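PDB 4PRK: 4-phosphoerythronate dehydrogenase from Lactobacillus jensenii, which probably reduces pyruvate to D-lactate with NADH, as a D-lactate dehydrogenase of the D-isomer specific 2-hydroxyacid dehydrogenase family. Local coordinates for residues K147-I152 and A199-L204; T206-S211 and A233-L238; D227-N232 and I253-L258; A242-A247 and K282-M287. One frame throughout, in Å; residues are numbered along the deposited sequence.

Interaction 1 (K147-I152 and A199-L204); sequences KTIGLI and ADIISL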
loop_
_atom_site.group_PDB
_atom_site.type_symbol
_atom_site.label_atom_id
_atom_site.label_comp_id
_atom_site.label_asym_id
_atom_site.label_seq_id
_atom_site.Cartn_x
_atom_site.Cartn_y
_atom_site.Cartn_z
ATOM N N LYS A 147 -4.182 15.225 -3.345
ATOM C CA LYS A 147 -3.113 16.185 -3.131
ATOM C C LYS A 147 -1.866 15.721 -3.823
ATOM O O LYS A 147 -1.676 14.501 -4.038
ATOM C CB LYS A 147 -2.873 16.291 -1.623
ATOM C CG LYS A 147 -4.017 16.946 -0.868
ATOM C CD LYS A 147 -3.558 18.252 -0.265
ATOM C CE LYS A 147 -4.637 19.052 0.439
ATOM N NZ LYS A 147 -5.091 20.116 -0.480
ATOM N N THR A 148 -0.977 16.671 -4.096
ATOM C CA THR A 148 0.359 16.423 -4.573
ATOM C C THR A 148 1.328 16.750 -3.449
ATOM O O THR A 148 1.261 17.814 -2.814
ATOM C CB THR A 148 0.702 17.329 -5.776
ATOM O OG1 THR A 148 -0.073 16.941 -6.908
ATOM C CG2 THR A 148 2.143 17.184 -6.164
ATOM N N ILE A 149 2.275 15.842 -3.236
ATOM C CA ILE A 149 3.258 15.982 -2.208
ATOM C C ILE A 149 4.510 16.328 -2.943
ATOM O O ILE A 149 4.792 15.762 -4.018
ATOM C CB ILE A 149 3.537 14.642 -1.502
ATOM C CG1 ILE A 149 2.232 13.916 -1.137
ATOM C CG2 ILE A 149 4.470 14.863 -0.358
ATOM C CD1 ILE A 149 1.361 14.581 -0.055
ATOM N N GLY A 150 5.273 17.254 -2.380
ATOM C CA GLY A 150 6.529 17.668 -2.976
ATOM C C GLY A 150 7.633 17.578 -1.979
ATOM O O GLY A 150 7.571 18.158 -0.870
ATOM N N LEU A 151 8.614 16.799 -2.331
ATOM C CA LEU A 151 9.745 16.547 -1.445
ATOM C C LEU A 151 10.998 17.279 -1.954
ATOM O O LEU A 151 11.348 17.125 -3.113
ATOM C CB LEU A 151 10.038 15.041 -1.394
ATOM C CG LEU A 151 8.914 14.085 -0.987
ATOM C CD1 LEU A 151 9.556 12.695 -0.871
ATOM C CD2 LEU A 151 8.365 14.458 0.346
ATOM N N ILE A 152 11.689 18.031 -1.094
ATOM C CA ILE A 152 12.937 18.700 -1.505
ATOM C C ILE A 152 14.069 17.934 -0.894
ATOM O O ILE A 152 14.323 18.054 0.290
ATOM C CB ILE A 152 13.021 20.150 -1.021
ATOM C CG1 ILE A 152 11.777 20.941 -1.441
ATOM C CG2 ILE A 152 14.265 20.810 -1.628
ATOM C CD1 ILE A 152 11.492 20.848 -2.918
ATOM N N ALA A 199 3.235 21.338 -5.735
ATOM C CA ALA A 199 2.960 20.577 -4.524
ATOM C C ALA A 199 1.922 21.264 -3.664
ATOM O O ALA A 199 2.012 22.451 -3.453
ATOM C CB ALA A 199 4.210 20.306 -3.729
ATOM N N ASP A 200 0.954 20.519 -3.142
ATOM C CA ASP A 200 0.072 21.064 -2.086
ATOM C C ASP A 200 0.656 20.885 -0.693
ATOM O O ASP A 200 0.257 21.595 0.243
ATOM C CB ASP A 200 -1.290 20.410 -2.110
ATOM C CG ASP A 200 -1.905 20.425 -3.473
ATOM O OD1 ASP A 200 -2.078 21.515 -4.032
ATOM O OD2 ASP A 200 -2.216 19.341 -3.971
ATOM N N ILE A 201 1.555 19.900 -0.534
ATOM C CA ILE A 201 2.265 19.669 0.730
ATOM C C ILE A 201 3.730 19.467 0.441
ATOM O O ILE A 201 4.103 18.579 -0.319
ATOM C CB ILE A 201 1.778 18.422 1.473
ATOM C CG1 ILE A 201 0.367 18.634 2.042
ATOM C CG2 ILE A 201 2.739 18.130 2.602
ATOM C CD1 ILE A 201 -0.384 17.362 2.369
ATOM N N ILE A 202 4.555 20.319 1.017
ATOM C CA ILE A 202 6.001 20.312 0.758
ATOM C C ILE A 202 6.695 19.831 1.995
ATOM O O ILE A 202 6.493 20.386 3.065
ATOM C CB ILE A 202 6.532 21.736 0.461
ATOM C CG1 ILE A 202 5.930 22.187 -0.867
ATOM C CG2 ILE A 202 8.034 21.707 0.384
ATOM C CD1 ILE A 202 6.174 23.620 -1.269
ATOM N N SER A 203 7.541 18.837 1.852
ATOM C CA SER A 203 8.287 18.360 2.973
ATOM C C SER A 203 9.742 18.347 2.657
ATOM O O SER A 203 10.117 17.893 1.575
ATOM C CB SER A 203 7.812 16.963 3.414
ATOM O OG SER A 203 8.615 16.527 4.501
ATOM N N LEU A 204 10.567 18.835 3.621
ATOM C CA LEU A 204 12.035 19.030 3.393
ATOM C C LEU A 204 12.917 17.876 3.878
ATOM O O LEU A 204 12.787 17.423 5.018
ATOM C CB LEU A 204 12.511 20.295 4.051
ATOM C CG LEU A 204 11.677 21.538 3.750
ATOM C CD1 LEU A 204 12.217 22.751 4.495
ATOM C CD2 LEU A 204 11.615 21.811 2.247
HETATM O O HOH W 1 -2.850 21.837 0.781
HETATM O O HOH W 2 -2.473 18.666 -6.433
#
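Thr148 to Ile152 and Ile201 to Leu204 pair as parallel neighbours in the middle of the seven-stranded sheet of the Rossmann-type NAD-binding domain, where the first and fourth strands of the fold lie side by side. Ile149 stands beside Ile201 and Ile152 beside Leu204, the two directions diverging by 22°. Gly150 N gives to Ile201 O at 2.7 Å, Ser203 N to Gly150 O and Ile152 N to Ser203 O. At the start of the pairing two donors grip Thr148 O: Ile201 N and, tilted from the carbonyl plane, Asp200 N at 2.7 Å. With CG beside its own backbone N (chi1 -51°), Asp200 turns OD2 to Thr148 N, 2.9 Å away in a nearly straight bond (165°), while OD1 forms a salt bridge with Lys225. An alanine in place of Asp200 would probably leave Thr148 N and the charge of Lys225 without this carboxylate as partner. A water donates to Asp200 OD2 and also bonds Thr148 OG1. Lys147 passes the aspartate obliquely, CD 3.6 Å from Asp200 CB, and its NZ shares another water with Asp200 O. Ala199 CB sits 3.5 Å from Gly150 N, so a side chain on Gly150 would collide with this methyl. Ile149 CD1 meets Ile201 CD1 at 4.1 Å on one face; on the other, Ile152 CG1 lies 3.8 Å from Leu204 CD2. Strand 171-175 bonds to the far edge of 148-152, strand 229-232 flanks 201-204, and helix 192-198 packs on Ile152 and Ile202.

Interaction 2 (T206-S211 and A233-L238); sequences TPLLKS and AARGEL
Leu208 reaches from its loop into the turn Arg235-Leu238, and the contact is mainly apolar. Its CG is anti to the backbone N (chi1 175°), which carries both methyls across: CD1 lies 3.9 Å from Glu237 CB, and CD2 touches the end of the same side chain, 3.6 Å from Glu237 OE1. Leu238 supplies the inner wall, its CD2 4.2 Å from Leu208 CD1 and its CD1 3.6 Å from Thr206 O. Arg235, bent at chi2 and chi3, runs alongside Leu208, its CG 4.0 Å from Leu208 CB. There CD2 of the leucine sits over one face of the guanidinium, offset toward the rim and nearest to Arg235 NH1 at 3.9 Å. These are the loops that leave the C-terminal ends of the parallel strands 201-204 and 229-232, the edge of a Rossmann sheet along which the dinucleotide commonly binds. Polar links across the contact run through solvent: a water in the guanidinium plane accepts from Arg235 NH2 at 3.1 Å and, weakly, from Leu208 N. Each loop has its own polar supports. Arg235 O takes Leu238 N at 3.2 Å within the 3-10 turn and also accepts from Asn232 ND2, while Asn232 OD1 takes Ala234 N. On the other loop, Thr206 OG1 is hydrogen-bonded to Ile152 O, and Thr212 OG1 bonds Pro207 O and Leu209 N.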
loop_
_atom_site.group_PDB
_atom_site.type_symbol
_atom_site.label_atom_id
_atom_site.label_comp_id
_atom_site.label_asym_id
_atom_site.label_seq_id
_atom_site.Cartn_x
_atom_site.Cartn_y
_atom_site.Cartn_z
ATOM N N THR A 206 16.634 17.727 3.009
ATOM C CA THR A 206 17.870 18.182 2.399
ATOM C C THR A 206 18.876 18.364 3.530
ATOM O O THR A 206 18.518 18.867 4.585
ATOM C CB THR A 206 17.656 19.516 1.624
ATOM O OG1 THR A 206 16.907 19.269 0.445
ATOM C CG2 THR A 206 18.951 20.153 1.208
ATOM N N PRO A 207 20.140 17.927 3.320
ATOM C CA PRO A 207 21.167 18.174 4.349
ATOM C C PRO A 207 21.426 19.645 4.456
ATOM O O PRO A 207 21.403 20.333 3.455
ATOM C CB PRO A 207 22.417 17.470 3.790
ATOM C CG PRO A 207 22.161 17.310 2.358
ATOM C CD PRO A 207 20.675 17.162 2.182
ATOM N N LEU A 208 21.637 20.131 5.666
ATOM C CA LEU A 208 22.061 21.510 5.870
ATOM C C LEU A 208 23.508 21.619 5.513
ATOM O O LEU A 208 24.346 20.950 6.091
ATOM C CB LEU A 208 21.890 21.944 7.322
ATOM C CG LEU A 208 22.444 23.346 7.576
ATOM C CD1 LEU A 208 21.739 24.342 6.663
ATOM C CD2 LEU A 208 22.311 23.750 9.042
ATOM N N LEU A 209 23.788 22.474 4.557
ATOM C CA LEU A 209 25.131 22.773 4.112
ATOM C C LEU A 209 25.195 24.256 3.862
ATOM O O LEU A 209 24.169 24.940 3.864
ATOM C CB LEU A 209 25.391 22.055 2.797
ATOM C CG LEU A 209 25.189 20.541 2.737
ATOM C CD1 LEU A 209 24.788 20.184 1.324
ATOM C CD2 LEU A 209 26.447 19.782 3.160
ATOM N N LYS A 210 26.388 24.767 3.598
ATOM C CA LYS A 210 26.528 26.167 3.262
ATOM C C LYS A 210 25.574 26.511 2.120
ATOM O O LYS A 210 24.817 27.468 2.211
ATOM C CB LYS A 210 27.962 26.470 2.882
ATOM C CG LYS A 210 28.214 27.899 2.403
ATOM C CD LYS A 210 29.703 28.103 2.065
ATOM C CE LYS A 210 30.009 29.434 1.385
ATOM N NZ LYS A 210 31.219 29.297 0.528
ATOM N N SER A 211 25.568 25.708 1.066
ATOM C CA SER A 211 24.757 26.026 -0.079
ATOM C C SER A 211 23.248 25.905 0.125
ATOM O O SER A 211 22.511 26.328 -0.761
ATOM C CB SER A 211 25.123 25.123 -1.227
ATOM O OG SER A 211 24.782 23.785 -0.902
ATOM N N ALA A 233 10.962 18.850 8.972
ATOM C CA ALA A 233 11.473 17.963 9.986
ATOM C C ALA A 233 12.897 17.561 9.659
ATOM O O ALA A 233 13.385 16.543 10.180
ATOM C CB ALA A 233 10.614 16.730 10.112
ATOM N N ALA A 234 13.557 18.383 8.863
ATOM C CA ALA A 234 14.947 18.165 8.542
ATOM C C ALA A 234 15.874 19.068 9.361
ATOM O O ALA A 234 16.399 18.643 10.354
ATOM C CB ALA A 234 15.175 18.361 7.053
ATOM N N ARG A 235 16.048 20.321 8.977
ATOM C CA ARG A 235 16.928 21.210 9.738
ATOM C C ARG A 235 16.387 22.602 9.664
ATOM O O ARG A 235 16.003 23.076 8.582
ATOM C CB ARG A 235 18.343 21.185 9.174
ATOM C CG ARG A 235 19.087 19.852 9.203
ATOM C CD ARG A 235 19.394 19.316 10.584
ATOM N NE ARG A 235 20.239 20.224 11.357
ATOM C CZ ARG A 235 21.560 20.301 11.264
ATOM N NH1 ARG A 235 22.196 21.205 11.991
ATOM N NH2 ARG A 235 22.250 19.531 10.430
ATOM N N GLY A 236 16.280 23.265 10.814
ATOM C CA GLY A 236 15.663 24.587 10.857
ATOM C C GLY A 236 16.289 25.594 9.894
ATOM O O GLY A 236 15.594 26.408 9.286
ATOM N N GLU A 237 17.609 25.544 9.745
ATOM C CA GLU A 237 18.293 26.604 9.014
ATOM C C GLU A 237 18.051 26.542 7.504
ATOM O O GLU A 237 18.508 27.412 6.742
ATOM C CB GLU A 237 19.791 26.551 9.282
ATOM C CG GLU A 237 20.182 26.871 10.724
ATOM C CD GLU A 237 19.939 25.721 11.691
ATOM O OE1 GLU A 237 19.574 24.589 11.259
ATOM O OE2 GLU A 237 20.079 25.994 12.892
ATOM N N LEU A 238 17.330 25.519 7.064
ATOM C CA LEU A 238 16.937 25.435 5.676
ATOM C C LEU A 238 15.910 26.457 5.343
ATOM O O LEU A 238 15.753 26.778 4.194
ATOM C CB LEU A 238 16.326 24.081 5.366
ATOM C CG LEU A 238 17.223 22.879 5.527
ATOM C CD1 LEU A 238 16.346 21.658 5.285
ATOM C CD2 LEU A 238 18.380 22.958 4.549
HETATM O O HOH W 3 21.676 17.715 8.031
#

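Interaction 3 (D227-N232 and I253-L258); sequences DAILIN and IAAAGL
Ala254 N donates to Ala228 O at 2.8 Å, in the plane of that carbonyl, and Ala255 N adds a weak bond to the same oxygen. From there the parallel strands 229-232 and 255-258 are joined in regular alternation: Leu230 N gives to Ala255 O at 3.0 Å (168°), Gly257 N to Leu230 O at 2.9 Å, and Asn232 N to Gly257 O. CA-H...O contacts, such as Ala256 CA to Leu230 O at 3.1 Å, fill the intervals. The pairing closes the beta-alpha-beta unit whose helix, 241-250, lies over Ile253, Ala256 and Leu258. Further out, Ile231 folds its CD1 across the neighbouring strand, 3.9 Å from Gly257 CA, where any CB on that glycine would collide with it. Ile253 has CG1 between its backbone N and carbonyl carbon, a crowded position (chi1 68°) from which CD1 comes to 4.4 Å from Leu230 CB. Before the strands begin, Ala254 CB presses on the backbone of Asp227, 3.5 Å from its C. Helix 103-118 covers the face of Ile229, Ile231 and Ala255. Since the bonds are all between backbone atoms and Ala255, Ala256 and Gly257 have little or no side chain, cohesion between the strands rests on the peptide groups, while the larger side chains of Ile229, Leu230 and Ile231 project onto the two faces of the sheet.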
loop_
_atom_site.group_PDB
_atom_site.type_symbol
_atom_site.label_atom_id
_atom_site.label_comp_id
_atom_site.label_asym_id
_atom_site.label_seq_id
_atom_site.Cartn_x
_atom_site.Cartn_y
_atom_site.Cartn_z
ATOM N N ASP A 227 -2.484 27.786 -0.826
ATOM C CA ASP A 227 -3.019 26.830 0.176
ATOM C C ASP A 227 -1.990 25.715 0.470
ATOM O O ASP A 227 -2.359 24.670 0.929
ATOM C CB ASP A 227 -4.412 26.276 -0.224
ATOM C CG ASP A 227 -4.503 25.921 -1.693
ATOM O OD1 ASP A 227 -3.479 26.062 -2.407
ATOM O OD2 ASP A 227 -5.588 25.496 -2.161
ATOM N N ALA A 228 -0.700 25.985 0.245
ATOM C CA ALA A 228 0.385 24.995 0.472
ATOM C C ALA A 228 0.679 24.829 1.934
ATOM O O ALA A 228 0.533 25.754 2.731
ATOM C CB ALA A 228 1.686 25.385 -0.223
ATOM N N ILE A 229 1.097 23.623 2.276
ATOM C CA ILE A 229 1.448 23.265 3.638
ATOM C C ILE A 229 2.920 22.919 3.575
ATOM O O ILE A 229 3.318 22.083 2.746
ATOM C CB ILE A 229 0.662 22.028 4.099
ATOM C CG1 ILE A 229 -0.840 22.282 4.077
ATOM C CG2 ILE A 229 1.115 21.570 5.489
ATOM C CD1 ILE A 229 -1.704 21.079 4.440
ATOM N N LEU A 230 3.719 23.597 4.396
ATOM C CA LEU A 230 5.137 23.409 4.399
ATOM C C LEU A 230 5.493 22.587 5.627
ATOM O O LEU A 230 5.086 22.923 6.709
ATOM C CB LEU A 230 5.895 24.752 4.475
ATOM C CG LEU A 230 7.440 24.544 4.618
ATOM C CD1 LEU A 230 7.988 23.785 3.418
ATOM C CD2 LEU A 230 8.247 25.844 4.774
ATOM N N ILE A 231 6.264 21.521 5.457
ATOM C CA ILE A 231 6.694 20.704 6.589
ATOM C C ILE A 231 8.198 20.690 6.603
ATOM O O ILE A 231 8.783 20.342 5.617
ATOM C CB ILE A 231 6.201 19.251 6.440
ATOM C CG1 ILE A 231 4.681 19.145 6.411
ATOM C CG2 ILE A 231 6.774 18.386 7.560
ATOM C CD1 ILE A 231 3.970 19.571 7.673
ATOM N N ASN A 232 8.821 21.045 7.729
ATOM C CA ASN A 232 10.275 20.899 7.949
ATOM C C ASN A 232 10.596 20.094 9.213
ATOM O O ASN A 232 10.563 20.602 10.357
ATOM C CB ASN A 232 10.959 22.243 8.122
ATOM C CG ASN A 232 12.472 22.118 8.150
ATOM O OD1 ASN A 232 13.032 21.080 7.750
ATOM N ND2 ASN A 232 13.140 23.166 8.602
ATOM N N ILE A 253 0.976 31.046 2.198
ATOM C CA ILE A 253 0.850 29.570 2.389
ATOM C C ILE A 253 -0.240 29.339 3.418
ATOM O O ILE A 253 -0.613 30.269 4.164
ATOM C CB ILE A 253 2.163 28.890 2.888
ATOM C CG1 ILE A 253 2.495 29.322 4.312
ATOM C CG2 ILE A 253 3.350 29.136 1.948
ATOM C CD1 ILE A 253 3.663 28.556 4.919
ATOM N N ALA A 254 -0.737 28.110 3.497
ATOM C CA ALA A 254 -1.891 27.835 4.361
ATOM C C ALA A 254 -1.509 27.383 5.794
ATOM O O ALA A 254 -2.286 27.582 6.733
ATOM C CB ALA A 254 -2.796 26.810 3.706
ATOM N N ALA A 255 -0.294 26.828 5.957
ATOM C CA ALA A 255 0.096 26.152 7.175
ATOM C C ALA A 255 1.547 25.702 7.149
ATOM O O ALA A 255 2.141 25.572 6.095
ATOM C CB ALA A 255 -0.811 24.938 7.430
ATOM N N ALA A 256 2.079 25.387 8.335
ATOM C CA ALA A 256 3.445 24.936 8.454
ATOM C C ALA A 256 3.545 24.033 9.643
ATOM O O ALA A 256 2.945 24.320 10.665
ATOM C CB ALA A 256 4.368 26.126 8.661
ATOM N N GLY A 257 4.313 22.959 9.493
ATOM C CA GLY A 257 4.634 22.036 10.588
ATOM C C GLY A 257 6.160 21.938 10.716
ATOM O O GLY A 257 6.863 21.486 9.788
ATOM N N LEU A 258 6.680 22.399 11.855
ATOM C CA LEU A 258 8.117 22.516 12.031
ATOM C C LEU A 258 8.502 21.673 13.191
ATOM O O LEU A 258 7.955 21.858 14.263
ATOM C CB LEU A 258 8.522 23.966 12.296
ATOM C CG LEU A 258 7.852 25.007 11.363
ATOM C CD1 LEU A 258 8.041 26.400 11.884
ATOM C CD2 LEU A 258 8.383 24.945 9.958
#

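Interaction 4 (A242-A247 and K282-M287); sequences AALIEA and KKLAAM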
loop_
_atom_site.group_PDB
_atom_site.type_symbol
_atom_site.label_atom_id
_atom_site.label_comp_id
_atom_site.label_asym_id
_atom_site.label_seq_id
_atom_site.Cartn_x
_atom_site.Cartn_y
_atom_site.Cartn_z
ATOM N N ALA A 242 11.724 34.314 9.260
ATOM C CA ALA A 242 11.081 35.607 9.011
ATOM C C ALA A 242 10.170 35.499 7.805
ATOM O O ALA A 242 9.000 35.920 7.843
ATOM C CB ALA A 242 12.164 36.691 8.757
ATOM N N ALA A 243 10.719 34.956 6.718
ATOM C CA ALA A 243 9.949 34.814 5.455
ATOM C C ALA A 243 8.806 33.844 5.640
ATOM O O ALA A 243 7.766 34.033 5.012
ATOM C CB ALA A 243 10.812 34.331 4.302
ATOM N N LEU A 244 9.007 32.831 6.499
ATOM C CA LEU A 244 7.962 31.853 6.816
ATOM C C LEU A 244 6.791 32.561 7.519
ATOM O O LEU A 244 5.624 32.453 7.109
ATOM C CB LEU A 244 8.549 30.707 7.673
ATOM C CG LEU A 244 7.544 29.743 8.333
ATOM C CD1 LEU A 244 6.655 29.123 7.297
ATOM C CD2 LEU A 244 8.171 28.625 9.143
ATOM N N ILE A 245 7.124 33.319 8.563
ATOM C CA ILE A 245 6.141 34.032 9.370
ATOM C C ILE A 245 5.313 35.010 8.518
ATOM O O ILE A 245 4.093 35.037 8.565
ATOM C CB ILE A 245 6.876 34.768 10.515
ATOM C CG1 ILE A 245 7.257 33.762 11.602
ATOM C CG2 ILE A 245 5.998 35.821 11.119
ATOM C CD1 ILE A 245 8.049 34.329 12.748
ATOM N N GLU A 246 6.017 35.802 7.729
ATOM C CA GLU A 246 5.409 36.721 6.804
ATOM C C GLU A 246 4.479 36.029 5.804
ATOM O O GLU A 246 3.354 36.453 5.550
ATOM C CB GLU A 246 6.554 37.394 6.075
ATOM C CG GLU A 246 6.122 38.507 5.176
ATOM C CD GLU A 246 7.302 39.312 4.647
ATOM O OE1 GLU A 246 8.388 39.296 5.300
ATOM O OE2 GLU A 246 7.118 39.965 3.590
ATOM N N ALA A 247 4.977 34.967 5.202
ATOM C CA ALA A 247 4.182 34.199 4.263
ATOM C C ALA A 247 2.871 33.722 4.904
ATOM O O ALA A 247 1.822 33.815 4.288
ATOM C CB ALA A 247 4.990 33.000 3.766
ATOM N N LYS A 282 7.417 32.446 19.493
ATOM C CA LYS A 282 6.157 32.896 20.094
ATOM C C LYS A 282 5.105 33.269 19.033
ATOM O O LYS A 282 3.907 32.952 19.172
ATOM C CB LYS A 282 6.399 34.075 21.064
ATOM C CG LYS A 282 7.147 33.667 22.329
ATOM C CD LYS A 282 7.427 34.836 23.256
ATOM C CE LYS A 282 8.210 34.385 24.473
ATOM N NZ LYS A 282 8.488 35.457 25.495
ATOM N N LYS A 283 5.542 33.905 17.954
ATOM C CA LYS A 283 4.640 34.170 16.846
ATOM C C LYS A 283 4.102 32.860 16.283
ATOM O O LYS A 283 2.911 32.742 16.071
ATOM C CB LYS A 283 5.299 34.967 15.731
ATOM C CG LYS A 283 5.502 36.425 16.067
ATOM C CD LYS A 283 5.688 37.235 14.807
ATOM C CE LYS A 283 5.691 38.719 15.108
ATOM N NZ LYS A 283 6.690 39.434 14.257
ATOM N N LEU A 284 4.971 31.869 16.069
ATOM C CA LEU A 284 4.548 30.632 15.379
ATOM C C LEU A 284 3.548 29.836 16.226
ATOM O O LEU A 284 2.496 29.422 15.758
ATOM C CB LEU A 284 5.775 29.817 14.969
ATOM C CG LEU A 284 6.548 30.470 13.806
ATOM C CD1 LEU A 284 7.919 29.845 13.594
ATOM C CD2 LEU A 284 5.776 30.405 12.503
ATOM N N ALA A 285 3.866 29.759 17.506
ATOM C CA ALA A 285 3.132 29.002 18.488
ATOM C C ALA A 285 1.748 29.559 18.668
ATOM O O ALA A 285 0.840 28.829 19.068
ATOM C CB ALA A 285 3.869 29.032 19.811
ATOM N N ALA A 286 1.567 30.828 18.341
ATOM C CA ALA A 286 0.241 31.487 18.468
ATOM C C ALA A 286 -0.652 31.256 17.268
ATOM O O ALA A 286 -1.823 31.563 17.327
ATOM C CB ALA A 286 0.433 32.996 18.682
ATOM N N MET A 287 -0.097 30.745 16.166
ATOM C CA MET A 287 -0.860 30.554 14.937
ATOM C C MET A 287 -1.583 29.187 14.954
ATOM O O MET A 287 -0.956 28.149 15.122
ATOM C CB MET A 287 0.067 30.674 13.725
ATOM C CG MET A 287 0.603 32.092 13.428
ATOM S SD MET A 287 1.822 32.048 12.074
ATOM C CE MET A 287 2.371 33.762 12.016
#
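Ile245 and Leu284 mark where two helical segments, 242-247 and 282-285, come nearest, their CA atoms 7.1 Å apart with no hydrogen bond between the segments. This is helix-helix packing on one side of the Rossmann-type sheet: helix 241-250 is the connection of a beta-alpha-beta crossover, and helix 279-285 precedes strand 290-292. Within 282-287, Met287 N bonds back to Leu284 O at 2.9 Å. Ile245 carries most of the contact. Its CG1, beside the backbone N (chi1 -77°), meets Leu284 CD2 at 3.8 Å as the two chains pass at a slant, while its CG2 touches Lys283 CD at 4.0 Å, the lysine chain crossing at about a right angle. An alanine in place of Ile245 would probably open a gap between the helices and leave Leu284 CD2 and the methyl of Met287 less firmly held. Leu244 and Leu284 also reach Leu258 of the sheet beneath. On the subunit interface, Ala285 O accepts a hydrogen bond from Lys125 of the second subunit. Met287 stretches out, fully extended beyond CG, until its CE lies 4.1 Å from Ile245 O and 4.3 Å from Ile245 CG2.

How the interactions relate
From the N terminus, interaction 1 comes first: 147-152 meets 199-204 after a 46-residue excursion through helices 155-167 and 192-198 and strand 171-175. It closes before the others open. Interaction 2 starts just past strand 201-204 and ends at 233-238; interaction 3 opens inside that span at 227-232 and closes at 253-258, so the two cross. Interaction 4 crosses interaction 3 in the same way, opening on the crossover helix and closing at 282-287. Interactions 1 and 3 make one sheet, joined where Ile202 bonds Ile229 and Ile231. Interaction 2 ties loops at the C-terminal strand ends, and interaction 4 layers helices over strand 255-258.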